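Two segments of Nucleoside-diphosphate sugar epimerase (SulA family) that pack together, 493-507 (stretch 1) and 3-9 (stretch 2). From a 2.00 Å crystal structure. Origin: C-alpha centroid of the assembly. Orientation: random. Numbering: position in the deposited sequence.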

# COMPACT_ATOMS: atom_id res chain seq x y z
N GLN A 493 -18.97 -21.34 19.08
CA GLN A 493 -19.61 -20.56 20.13
C GLN A 493 -19.01 -19.16 20.24
O GLN A 493 -19.74 -18.18 20.41
CB GLN A 493 -19.53 -21.30 21.48
CG GLN A 493 -20.39 -22.56 21.51
CD GLN A 493 -21.83 -22.27 21.15
OE1 GLN A 493 -22.50 -21.47 21.81
NE2 GLN A 493 -22.33 -22.91 20.09
N SER A 494 -17.68 -19.07 20.16
CA SER A 494 -17.02 -17.77 20.24
C SER A 494 -17.49 -16.86 19.12
O SER A 494 -17.74 -15.68 19.32
CB SER A 494 -15.49 -17.91 20.18
OG SER A 494 -14.98 -18.40 21.40
N ILE A 495 -17.59 -17.42 17.92
CA ILE A 495 -18.00 -16.65 16.76
C ILE A 495 -19.45 -16.17 16.90
O ILE A 495 -19.75 -14.98 16.76
CB ILE A 495 -17.83 -17.47 15.47
CG1 ILE A 495 -16.34 -17.67 15.18
CG2 ILE A 495 -18.56 -16.82 14.30
CD1 ILE A 495 -16.05 -18.63 14.05
N LEU A 496 -20.35 -17.11 17.22
CA LEU A 496 -21.75 -16.75 17.42
C LEU A 496 -21.89 -15.67 18.48
O LEU A 496 -22.62 -14.70 18.30
CB LEU A 496 -22.57 -17.99 17.82
CG LEU A 496 -23.06 -18.88 16.67
CD1 LEU A 496 -22.00 -19.06 15.58
CD2 LEU A 496 -23.53 -20.23 17.20
N SER A 497 -21.16 -15.84 19.58
CA SER A 497 -21.19 -14.86 20.66
C SER A 497 -20.68 -13.49 20.21
O SER A 497 -21.23 -12.46 20.59
CB SER A 497 -20.39 -15.36 21.85
OG SER A 497 -20.43 -14.41 22.90
N SER A 498 -19.63 -13.48 19.39
CA SER A 498 -19.06 -12.23 18.92
C SER A 498 -20.06 -11.48 18.03
O SER A 498 -20.18 -10.26 18.09
CB SER A 498 -17.73 -12.47 18.20
OG SER A 498 -17.14 -11.24 17.80
N ILE A 499 -20.79 -12.24 17.21
CA ILE A 499 -21.81 -11.68 16.33
C ILE A 499 -22.93 -11.08 17.17
O ILE A 499 -23.27 -9.91 17.03
CB ILE A 499 -22.34 -12.75 15.34
CG1 ILE A 499 -21.28 -13.09 14.29
CG2 ILE A 499 -23.62 -12.29 14.66
CD1 ILE A 499 -21.62 -14.32 13.44
N LEU A 500 -23.45 -11.87 18.10
CA LEU A 500 -24.50 -11.42 19.02
C LEU A 500 -24.09 -10.13 19.76
O LEU A 500 -24.89 -9.21 19.91
CB LEU A 500 -24.80 -12.54 20.02
CG LEU A 500 -26.23 -12.98 20.35
CD1 LEU A 500 -27.16 -12.90 19.14
CD2 LEU A 500 -26.19 -14.39 20.95
N ASN A 501 -22.84 -10.08 20.22
CA ASN A 501 -22.34 -8.89 20.92
C ASN A 501 -22.41 -7.65 20.03
O ASN A 501 -22.85 -6.58 20.45
CB ASN A 501 -20.91 -9.13 21.42
CG ASN A 501 -20.31 -7.90 22.08
OD1 ASN A 501 -20.72 -7.51 23.18
ND2 ASN A 501 -19.32 -7.29 21.43
N PHE A 502 -21.96 -7.80 18.79
CA PHE A 502 -21.99 -6.68 17.86
C PHE A 502 -23.42 -6.20 17.66
O PHE A 502 -23.72 -5.00 17.70
CB PHE A 502 -21.40 -7.08 16.51
CG PHE A 502 -21.49 -5.99 15.47
CD1 PHE A 502 -20.47 -5.05 15.35
CD2 PHE A 502 -22.61 -5.87 14.66
CE1 PHE A 502 -20.56 -4.02 14.42
CE2 PHE A 502 -22.72 -4.84 13.73
CZ PHE A 502 -21.69 -3.91 13.60
N ARG A 503 -24.32 -7.16 17.45
CA ARG A 503 -25.70 -6.82 17.18
C ARG A 503 -26.41 -6.21 18.39
O ARG A 503 -27.22 -5.30 18.24
CB ARG A 503 -26.45 -8.03 16.64
CG ARG A 503 -26.04 -8.33 15.21
CD ARG A 503 -26.56 -9.67 14.74
NE ARG A 503 -26.18 -9.88 13.34
CZ ARG A 503 -26.43 -10.99 12.66
NH1 ARG A 503 -27.06 -12.00 13.25
NH2 ARG A 503 -26.05 -11.08 11.40
N ARG A 504 -26.08 -6.68 19.59
CA ARG A 504 -26.71 -6.15 20.79
C ARG A 504 -26.31 -4.68 20.96
O ARG A 504 -27.14 -3.83 21.26
CB ARG A 504 -26.30 -7.00 22.01
CG ARG A 504 -27.20 -6.85 23.22
CD ARG A 504 -27.15 -8.14 24.05
NE ARG A 504 -25.78 -8.60 24.11
CZ ARG A 504 -25.37 -9.85 23.92
NH1 ARG A 504 -26.22 -10.83 23.68
NH2 ARG A 504 -24.07 -10.10 23.99
N LYS A 505 -25.04 -4.39 20.73
CA LYS A 505 -24.54 -3.01 20.82
C LYS A 505 -25.15 -2.11 19.74
O LYS A 505 -25.59 -1.00 20.03
CB LYS A 505 -23.01 -3.00 20.74
CG LYS A 505 -22.40 -1.61 20.61
CD LYS A 505 -22.54 -0.80 21.89
CE LYS A 505 -21.75 0.51 21.78
NZ LYS A 505 -21.79 1.29 23.05
N ARG A 506 -25.20 -2.58 18.50
CA ARG A 506 -25.80 -1.80 17.42
C ARG A 506 -27.28 -1.52 17.69
O ARG A 506 -27.76 -0.41 17.47
CB ARG A 506 -25.62 -2.48 16.06
CG ARG A 506 -26.37 -1.76 14.94
CD ARG A 506 -26.02 -2.30 13.56
NE ARG A 506 -24.75 -1.78 13.10
CZ ARG A 506 -24.37 -1.75 11.82
NH1 ARG A 506 -25.18 -2.21 10.88
NH2 ARG A 506 -23.20 -1.24 11.49
N ASN A 507 -28.00 -2.53 18.16
CA ASN A 507 -29.42 -2.36 18.47
C ASN A 507 -29.61 -1.34 19.59
O ASN A 507 -30.54 -0.53 19.57
CB ASN A 507 -30.06 -3.71 18.84
CG ASN A 507 -31.51 -3.56 19.32
OD1 ASN A 507 -31.76 -3.32 20.50
ND2 ASN A 507 -32.46 -3.72 18.40
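Stretch 2 (3-9) LTTSHFI

A strand laid along a helix meets it through matched periodicities, and this pair illustrates the principle well. Stretch 2, residues 3-9, is a single extended strand running in the same general sense as the helix of stretch 1: the N-to-C directions differ by 38° (signed crossing angle -38°), and the axes approach to 8.0 Å. The backbones come nearest at the N-terminal half, where the CA atoms of S498 and T5 lie 6.3 Å apart and those of S494 and T4 6.6 Å.

Because side chains alternate along a strand, T4, S6 and F8 point toward the helix while T5 and H7 point away. The helix answers with every fourth residue, S494, S498, F502 and R506. T4 reaches both S494 and S498, its OG1 3.5 Å from S494 CB and its CG2 3.8 Å from S498 CB. The side chains here are small, and next along the strand S6 OG and S498 OG share a hydrogen bond of 2.6 Å. The O of water 1 lies 2.7 Å from S498 OG and donates to T4 O at 3.0 Å. Further along, larger groups fill the space: F502 CZ packs 3.6 Å from F8 CB, and R506 lies over one face of the F8 ring in a cation-pi contact, its CZ 4.2 Å from the ring centroid, with NH2 3.4 Å from F8 CD2.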

# COMPACT_ATOMS: atom_id res chain seq x y z
N LEU A 3 -7.99 -15.32 20.09
CA LEU A 3 -8.72 -14.07 19.90
C LEU A 3 -9.90 -14.23 18.96
O LEU A 3 -9.76 -14.75 17.86
CB LEU A 3 -7.80 -12.96 19.37
CG LEU A 3 -8.46 -11.57 19.21
CD1 LEU A 3 -9.04 -11.07 20.53
CD2 LEU A 3 -7.48 -10.53 18.64
N THR A 4 -11.07 -13.78 19.42
CA THR A 4 -12.22 -13.64 18.53
C THR A 4 -12.70 -12.19 18.58
O THR A 4 -12.91 -11.64 19.66
CB THR A 4 -13.38 -14.58 18.94
OG1 THR A 4 -12.91 -15.93 19.01
CG2 THR A 4 -14.50 -14.50 17.91
N THR A 5 -12.86 -11.59 17.41
CA THR A 5 -13.26 -10.19 17.35
C THR A 5 -13.94 -9.91 16.01
O THR A 5 -13.64 -10.55 15.00
CB THR A 5 -12.05 -9.23 17.60
OG1 THR A 5 -12.53 -7.90 17.83
CG2 THR A 5 -11.05 -9.23 16.41
N SER A 6 -14.87 -8.96 16.02
CA SER A 6 -15.68 -8.67 14.84
C SER A 6 -15.55 -7.21 14.38
O SER A 6 -15.30 -6.32 15.19
CB SER A 6 -17.17 -8.99 15.12
OG SER A 6 -17.39 -10.37 15.34
N HIS A 7 -15.76 -6.98 13.09
CA HIS A 7 -15.79 -5.61 12.56
C HIS A 7 -16.74 -5.50 11.38
O HIS A 7 -16.89 -6.43 10.58
CB HIS A 7 -14.38 -5.13 12.17
CG HIS A 7 -13.72 -5.95 11.10
ND1 HIS A 7 -13.40 -5.45 9.86
CD2 HIS A 7 -13.30 -7.24 11.10
CE1 HIS A 7 -12.81 -6.39 9.14
NE2 HIS A 7 -12.74 -7.48 9.87
N PHE A 8 -17.39 -4.35 11.27
CA PHE A 8 -18.38 -4.11 10.23
C PHE A 8 -17.77 -3.43 9.00
O PHE A 8 -17.02 -2.47 9.12
CB PHE A 8 -19.50 -3.22 10.78
CG PHE A 8 -20.53 -2.86 9.76
CD1 PHE A 8 -21.46 -3.80 9.33
CD2 PHE A 8 -20.60 -1.56 9.26
CE1 PHE A 8 -22.42 -3.47 8.38
CE2 PHE A 8 -21.56 -1.21 8.32
CZ PHE A 8 -22.47 -2.17 7.88
N ILE A 9 -18.13 -3.93 7.83
CA ILE A 9 -17.66 -3.36 6.57
C ILE A 9 -18.89 -2.88 5.80
O ILE A 9 -19.78 -3.68 5.52
CB ILE A 9 -16.95 -4.43 5.71
CG1 ILE A 9 -15.76 -5.03 6.47
CG2 ILE A 9 -16.50 -3.84 4.37
CD1 ILE A 9 -14.63 -4.06 6.70
O HOH W 1 -15.72 -10.71 20.03